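Local coordinates for RavA (PDB 6WO6), which is a Legionella pneumophila effector, presumably acting inside host cells, whose chain folds as an elongated all-helical body, at residues A[60-64]-A[81-85]; A[189-195]-A[236-240]; A[221-225]-A[254-258]. The protein carries 2 engineered substitutions. The contacts are given in a common frame with arbitrary orientation. Residues are numbered along the deposited sequence.

Contact 1: A[60-64]-A[81-85]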
# COMPACT_ATOMS: atom_id res chain seq x y z
N PHE A 60 -16.58 22.35 14.36
CA PHE A 60 -17.77 22.56 13.54
C PHE A 60 -18.93 21.71 14.02
O PHE A 60 -20.08 22.17 14.05
CB PHE A 60 -17.45 22.25 12.07
CG PHE A 60 -18.51 22.72 11.11
CD1 PHE A 60 -19.27 23.84 11.40
CD2 PHE A 60 -18.75 22.03 9.94
CE1 PHE A 60 -20.24 24.28 10.52
CE2 PHE A 60 -19.73 22.46 9.05
CZ PHE A 60 -20.47 23.59 9.34
N ALA A 61 -18.65 20.47 14.43
CA ALA A 61 -19.70 19.60 14.96
C ALA A 61 -20.49 20.31 16.04
O ALA A 61 -21.71 20.48 15.93
CB ALA A 61 -19.09 18.30 15.49
N HIS A 62 -19.80 20.79 17.08
CA HIS A 62 -20.49 21.46 18.17
C HIS A 62 -21.26 22.67 17.66
O HIS A 62 -22.37 22.94 18.14
CB HIS A 62 -19.49 21.87 19.26
CG HIS A 62 -18.84 20.71 19.94
ND1 HIS A 62 -19.46 19.48 20.07
CD2 HIS A 62 -17.63 20.58 20.53
CE1 HIS A 62 -18.66 18.65 20.71
NE2 HIS A 62 -17.54 19.29 21.00
N ALA A 63 -20.72 23.37 16.67
CA ALA A 63 -21.43 24.50 16.08
C ALA A 63 -22.80 24.06 15.57
O ALA A 63 -23.82 24.68 15.91
CB ALA A 63 -20.60 25.11 14.95
N ILE A 64 -22.84 22.98 14.79
CA ILE A 64 -24.11 22.48 14.28
C ILE A 64 -25.05 22.14 15.43
O ILE A 64 -26.27 22.33 15.33
CB ILE A 64 -23.88 21.27 13.36
CG1 ILE A 64 -22.98 21.67 12.18
CG2 ILE A 64 -25.19 20.70 12.86
CD1 ILE A 64 -22.63 20.51 11.27
N LEU A 81 -27.34 19.88 6.71
CA LEU A 81 -25.99 20.17 7.19
C LEU A 81 -25.45 19.04 8.05
O LEU A 81 -24.28 18.67 7.94
CB LEU A 81 -25.97 21.50 7.95
CG LEU A 81 -24.56 22.05 8.20
CD1 LEU A 81 -23.84 22.23 6.87
CD2 LEU A 81 -24.61 23.35 8.98
N PHE A 82 -26.30 18.47 8.92
CA PHE A 82 -25.84 17.39 9.77
C PHE A 82 -25.53 16.13 8.96
O PHE A 82 -24.53 15.45 9.23
CB PHE A 82 -26.87 17.08 10.86
CG PHE A 82 -26.36 16.17 11.94
CD1 PHE A 82 -25.46 16.64 12.88
CD2 PHE A 82 -26.76 14.85 12.00
CE1 PHE A 82 -24.97 15.81 13.87
CE2 PHE A 82 -26.28 14.01 12.99
CZ PHE A 82 -25.38 14.50 13.93
N GLN A 83 -26.37 15.82 7.97
CA GLN A 83 -26.08 14.66 7.12
C GLN A 83 -24.78 14.85 6.35
O GLN A 83 -24.00 13.90 6.18
CB GLN A 83 -27.25 14.40 6.17
CG GLN A 83 -28.48 13.83 6.85
CD GLN A 83 -29.65 13.66 5.90
OE1 GLN A 83 -29.93 12.56 5.41
NE2 GLN A 83 -30.36 14.76 5.64
N ALA A 84 -24.52 16.07 5.87
CA ALA A 84 -23.28 16.34 5.15
C ALA A 84 -22.07 16.19 6.07
O ALA A 84 -21.05 15.60 5.68
CB ALA A 84 -23.32 17.73 4.53
N TYR A 85 -22.16 16.74 7.29
CA TYR A 85 -21.09 16.54 8.26
C TYR A 85 -20.87 15.06 8.53
O TYR A 85 -19.73 14.61 8.68
CB TYR A 85 -21.40 17.27 9.57
CG TYR A 85 -20.50 16.84 10.71
CD1 TYR A 85 -19.22 17.35 10.85
CD2 TYR A 85 -20.94 15.91 11.65
CE1 TYR A 85 -18.39 16.95 11.89
CE2 TYR A 85 -20.12 15.50 12.69
CZ TYR A 85 -18.85 16.02 12.80
OH TYR A 85 -18.03 15.62 13.84
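Helix 54-66 and helix 77-92 follow each other in the chain and pack as an antiparallel helical hairpin. Over the segments 60-64 and 81-85 their axes come within 10.8 Å, with an angle of 158° between the N-to-C directions. No hydrogen bond crosses here, and the join is made by apolar side chains. I64 does most of the work. It points at the partner helix and slots between L81 and Y85, which sit one turn apart: I64 CD1 lies 3.9 Å from L81 CG and also 3.9 Å from Y85 CB. The other branch, I64 CG2, meets the edge of the F82 ring, 4.1 Å from F82 CD1. L81 in turn answers F60 as well, with L81 CD2 4.2 Å from F60 CZ, and this is where the hairpin meets its neighbour: helix 38-51 packs on both residues, L48 touching each of them and A45 touching L81, while Y17 sets its ring edge-to-face with F60. Y85 reaches across the other flank. Its chi1 near 166° sends the phenol over helix 54-66, where A61 is small enough to let the ring come down on the backbone. A61 CA lies over one face of that ring, and A61 CB is 3.5 Å from Y85 CZ and just 3.3 Å from Y85 OH.

Contact 2: A[189-195]-A[236-240]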
# COMPACT_ATOMS: atom_id res chain seq x y z
N PHE A 189 5.86 -12.93 -8.73
CA PHE A 189 5.36 -11.58 -8.46
C PHE A 189 5.60 -10.66 -9.65
O PHE A 189 4.76 -9.81 -9.98
CB PHE A 189 6.04 -11.01 -7.21
CG PHE A 189 5.59 -9.62 -6.85
CD1 PHE A 189 4.47 -9.43 -6.05
CD2 PHE A 189 6.27 -8.51 -7.32
CE1 PHE A 189 4.05 -8.15 -5.72
CE2 PHE A 189 5.85 -7.23 -6.99
CZ PHE A 189 4.74 -7.06 -6.19
N PHE A 190 6.74 -10.83 -10.32
CA PHE A 190 7.11 -9.99 -11.46
C PHE A 190 6.65 -10.56 -12.79
O PHE A 190 6.34 -9.79 -13.71
CB PHE A 190 8.63 -9.80 -11.48
CG PHE A 190 9.18 -9.18 -10.23
CD1 PHE A 190 9.46 -9.96 -9.12
CD2 PHE A 190 9.40 -7.82 -10.15
CE1 PHE A 190 9.97 -9.39 -7.96
CE2 PHE A 190 9.91 -7.24 -9.00
CZ PHE A 190 10.19 -8.03 -7.90
N SER A 191 6.59 -11.88 -12.92
CA SER A 191 6.19 -12.50 -14.18
C SER A 191 4.68 -12.67 -14.30
O SER A 191 4.22 -13.24 -15.30
CB SER A 191 6.88 -13.86 -14.35
OG SER A 191 6.53 -14.75 -13.30
N SER A 192 3.90 -12.21 -13.33
CA SER A 192 2.46 -12.36 -13.38
C SER A 192 1.86 -11.51 -14.49
O SER A 192 2.34 -10.41 -14.79
CB SER A 192 1.82 -11.99 -12.04
OG SER A 192 0.41 -12.03 -12.10
N ARG A 193 0.80 -12.03 -15.11
CA ARG A 193 0.09 -11.26 -16.13
C ARG A 193 -0.57 -10.02 -15.53
O ARG A 193 -0.75 -9.01 -16.23
CB ARG A 193 -0.96 -12.13 -16.82
N GLU A 194 -0.91 -10.06 -14.24
CA GLU A 194 -1.56 -8.95 -13.57
C GLU A 194 -0.57 -7.92 -13.03
O GLU A 194 -0.98 -7.01 -12.30
CB GLU A 194 -2.43 -9.46 -12.41
CG GLU A 194 -2.69 -10.96 -12.43
CD GLU A 194 -3.60 -11.38 -13.56
OE1 GLU A 194 -4.47 -10.58 -13.97
OE2 GLU A 194 -3.46 -12.52 -14.05
N PHE A 195 0.72 -8.04 -13.37
CA PHE A 195 1.71 -7.11 -12.84
C PHE A 195 1.48 -5.71 -13.41
O PHE A 195 1.41 -5.53 -14.63
CB PHE A 195 3.13 -7.57 -13.17
CG PHE A 195 4.18 -6.65 -12.64
CD1 PHE A 195 4.66 -6.79 -11.34
CD2 PHE A 195 4.68 -5.62 -13.42
CE1 PHE A 195 5.62 -5.94 -10.85
CE2 PHE A 195 5.64 -4.76 -12.92
CZ PHE A 195 6.11 -4.92 -11.64
N LYS A 236 12.14 -3.81 -12.94
CA LYS A 236 10.91 -3.52 -12.20
C LYS A 236 11.21 -3.07 -10.77
O LYS A 236 10.61 -2.11 -10.27
CB LYS A 236 9.99 -4.73 -12.22
CG LYS A 236 9.27 -4.89 -13.55
CD LYS A 236 8.63 -6.26 -13.72
CE LYS A 236 7.95 -6.36 -15.07
NZ LYS A 236 7.42 -7.72 -15.33
N ILE A 237 12.16 -3.74 -10.10
CA ILE A 237 12.54 -3.33 -8.75
C ILE A 237 13.07 -1.90 -8.77
O ILE A 237 12.64 -1.05 -7.98
CB ILE A 237 13.57 -4.30 -8.16
CG1 ILE A 237 12.95 -5.69 -7.98
CG2 ILE A 237 14.09 -3.77 -6.83
CD1 ILE A 237 13.96 -6.77 -7.68
N LYS A 238 13.99 -1.59 -9.69
CA LYS A 238 14.46 -0.22 -9.83
C LYS A 238 13.34 0.73 -10.24
O LYS A 238 13.47 1.94 -10.06
CB LYS A 238 15.61 -0.15 -10.83
CG LYS A 238 16.99 -0.31 -10.19
CD LYS A 238 17.74 -1.50 -10.78
CE LYS A 238 18.73 -1.07 -11.85
NZ LYS A 238 19.88 -0.31 -11.29
N GLY A 239 12.25 0.20 -10.77
CA GLY A 239 11.11 1.01 -11.13
C GLY A 239 10.28 1.45 -9.94
O GLY A 239 9.87 2.62 -9.87
N PHE A 240 9.99 0.55 -9.01
CA PHE A 240 9.19 0.93 -7.84
C PHE A 240 9.98 0.97 -6.54
O PHE A 240 9.39 1.14 -5.47
CB PHE A 240 7.96 0.02 -7.70
CG PHE A 240 8.27 -1.41 -7.34
CD1 PHE A 240 8.44 -1.79 -6.02
CD2 PHE A 240 8.35 -2.38 -8.32
CE1 PHE A 240 8.72 -3.10 -5.68
CE2 PHE A 240 8.63 -3.70 -7.99
CZ PHE A 240 8.81 -4.05 -6.67
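Look first at F190, the main bump on the 189-195 side. Its ring pushes into a hollow on helix 230-240 lined by K236, I237 and F240. F190 CD2 comes 3.8 Å from K236 CB, while F190 CE2 is 3.6 Å from I237 CG1 and 3.9 Å from F240 CE2; the atoms the ring meets there are all carbon. F189, on the flank, just touches the tip of the F240 ring, with F189 CE2 4.4 Å from F240 CZ.

The second bump goes the other way. K236 runs its extended side chain back between F190 and F195. K236 CD lies over one face of the F195 ring, 3.4 Å from F195 CE2, and the ammonium finishes in the groove: K236 NZ donates to F190 O at 2.8 Å and makes an off-centre cation-pi contact, 4.4 Å from the F195 ring centroid. D232, one turn earlier, adds a salt bridge to the same nitrogen. What brings F195 over the lysine is the type I turn from S192 to F195, accompanied by an ST turn in which S192 OG accepts from E194 N at 3.2 Å.

Around this, helix 162-181 packs on F189 and F190, helix 246-265 on I237, and F207 stacks on F240. Such interlocking of aromatic side chains with a neighbouring helix is consistent with a repeated helical unit: the sequence of 189-195 returns almost unchanged later in the chain, after helix 246-265.

Contact 3: A[221-225]-A[254-258]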
# COMPACT_ATOMS: atom_id res chain seq x y z
N LEU A 221 14.99 -15.32 -5.25
CA LEU A 221 14.95 -14.80 -6.61
C LEU A 221 16.11 -15.34 -7.43
O LEU A 221 15.91 -15.86 -8.53
CB LEU A 221 14.97 -13.27 -6.59
CG LEU A 221 13.64 -12.57 -6.31
CD1 LEU A 221 13.84 -11.06 -6.22
CD2 LEU A 221 12.63 -12.92 -7.39
N ALA A 222 17.33 -15.22 -6.90
CA ALA A 222 18.50 -15.74 -7.62
C ALA A 222 18.37 -17.24 -7.88
O ALA A 222 18.86 -17.73 -8.90
CB ALA A 222 19.77 -15.46 -6.82
N LEU A 223 17.70 -17.97 -6.99
CA LEU A 223 17.58 -19.41 -7.16
C LEU A 223 16.53 -19.79 -8.20
O LEU A 223 16.78 -20.63 -9.07
CB LEU A 223 17.28 -20.08 -5.82
CG LEU A 223 17.14 -21.60 -5.84
CD1 LEU A 223 18.41 -22.24 -6.38
CD2 LEU A 223 16.82 -22.13 -4.45
N ARG A 224 15.34 -19.17 -8.14
CA ARG A 224 14.20 -19.65 -8.92
C ARG A 224 13.90 -18.82 -10.17
O ARG A 224 13.15 -19.30 -11.03
CB ARG A 224 12.94 -19.71 -8.05
CG ARG A 224 13.17 -20.15 -6.62
CD ARG A 224 13.41 -21.65 -6.48
NE ARG A 224 13.57 -22.02 -5.07
CZ ARG A 224 12.59 -22.44 -4.28
NH1 ARG A 224 11.35 -22.55 -4.76
NH2 ARG A 224 12.83 -22.75 -3.02
N THR A 225 14.42 -17.61 -10.29
CA THR A 225 14.10 -16.78 -11.45
C THR A 225 14.71 -17.40 -12.71
O THR A 225 15.88 -17.79 -12.70
CB THR A 225 14.62 -15.36 -11.28
OG1 THR A 225 14.16 -14.82 -10.03
CG2 THR A 225 14.14 -14.46 -12.41
N ALA A 254 22.93 -11.04 -5.46
CA ALA A 254 22.64 -12.47 -5.47
C ALA A 254 22.70 -13.03 -6.88
O ALA A 254 23.23 -14.13 -7.09
CB ALA A 254 21.26 -12.73 -4.85
N PHE A 255 22.17 -12.29 -7.86
CA PHE A 255 22.36 -12.70 -9.25
C PHE A 255 23.84 -12.80 -9.60
O PHE A 255 24.27 -13.76 -10.25
CB PHE A 255 21.65 -11.72 -10.19
CG PHE A 255 20.16 -11.87 -10.22
CD1 PHE A 255 19.57 -13.12 -10.09
CD2 PHE A 255 19.34 -10.77 -10.40
CE1 PHE A 255 18.19 -13.26 -10.12
CE2 PHE A 255 17.96 -10.90 -10.44
CZ PHE A 255 17.39 -12.15 -10.30
N ALA A 256 24.63 -11.81 -9.18
CA ALA A 256 26.07 -11.83 -9.45
C ALA A 256 26.73 -13.05 -8.81
O ALA A 256 27.60 -13.67 -9.42
CB ALA A 256 26.72 -10.54 -8.95
N LEU A 257 26.33 -13.39 -7.58
CA LEU A 257 26.92 -14.54 -6.91
C LEU A 257 26.58 -15.84 -7.62
O LEU A 257 27.42 -16.73 -7.73
CB LEU A 257 26.46 -14.60 -5.45
CG LEU A 257 26.86 -15.87 -4.70
CD1 LEU A 257 28.38 -15.99 -4.61
CD2 LEU A 257 26.24 -15.90 -3.31
N ARG A 258 25.33 -15.97 -8.09
CA ARG A 258 24.98 -17.15 -8.87
C ARG A 258 25.80 -17.23 -10.15
O ARG A 258 26.27 -18.32 -10.53
CB ARG A 258 23.49 -17.16 -9.19
CG ARG A 258 23.13 -18.04 -10.38
CD ARG A 258 21.83 -18.78 -10.16
NE ARG A 258 21.41 -19.49 -11.36
CZ ARG A 258 20.35 -20.28 -11.43
NH1 ARG A 258 19.59 -20.47 -10.36
NH2 ARG A 258 20.05 -20.89 -12.57
O HOH W 1 16.60 -21.17 -13.08
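The firmest polar interactions at this contact stay on their own side of it. R258 NE forms a salt bridge with E262 on the same helix, and T225, the residue at which the chain leaves helical geometry, turns its hydroxyl back along its own segment, T225 OG1 donating to L221 O at 2.5 Å. Across the contact the bonds are weaker. R258 reaches from helix 246-265 to the last turn of helix 214-224 and offers its NH1 to two successive carbonyls: R258 NH1 is 3.1 Å from L223 O and 3.2 Å from A222 O, and both hydrogen bonds are weak, since the angle at the hydrogen is only 121°. A water adds a weak link, 3.5 Å from both R258 NH2 and T225 O.

Beneath these polar groups the helices come very close, with A222 and F255 only 5.2 Å apart at their CA atoms. Alanines make this possible, A222 CB lying 3.7 Å from A254 CB. The F255 ring then slides alongside A222, putting F255 CE1 3.5 Å from A222 CA, and presents its edge to T225 OG1, 4.2 Å from F255 CZ. Further out, R230 and V234 of helix 230-240 pack on F255, and L290 of helix 290-294 sits on A222 and L223.

An alanine-lined close approach, topped by an arginine at the carbonyls of the last turn of helix 214-224, thus joins the two helices. It is consistent with a repeated helical unit, since helix 162-181 carries a closely similar sequence to 254-258.

How the contacts relate
Contacts 2 and 3 belong together: their centres are about 17 Å apart, their nearest atoms about 4 Å, and their segments alternate along the chain, with 236-240 on helix 230-240, which comes in sequence between helices 214-224 and 246-265 of contact 3. Contact 1 stands alone, its centre about 45 Å from contact 2's and 59 Å from contact 3's, across the chain's centre from the latter. Contact 2 is the most buried; its lysine is met by one ring, a carbonyl and an acid. Contact 3, partly buried, gives its arginine weak hydrogen bonds and a weak water link, beside a same-helix salt bridge to E262. Contact 1, also partly buried, is wholly apolar between its segments.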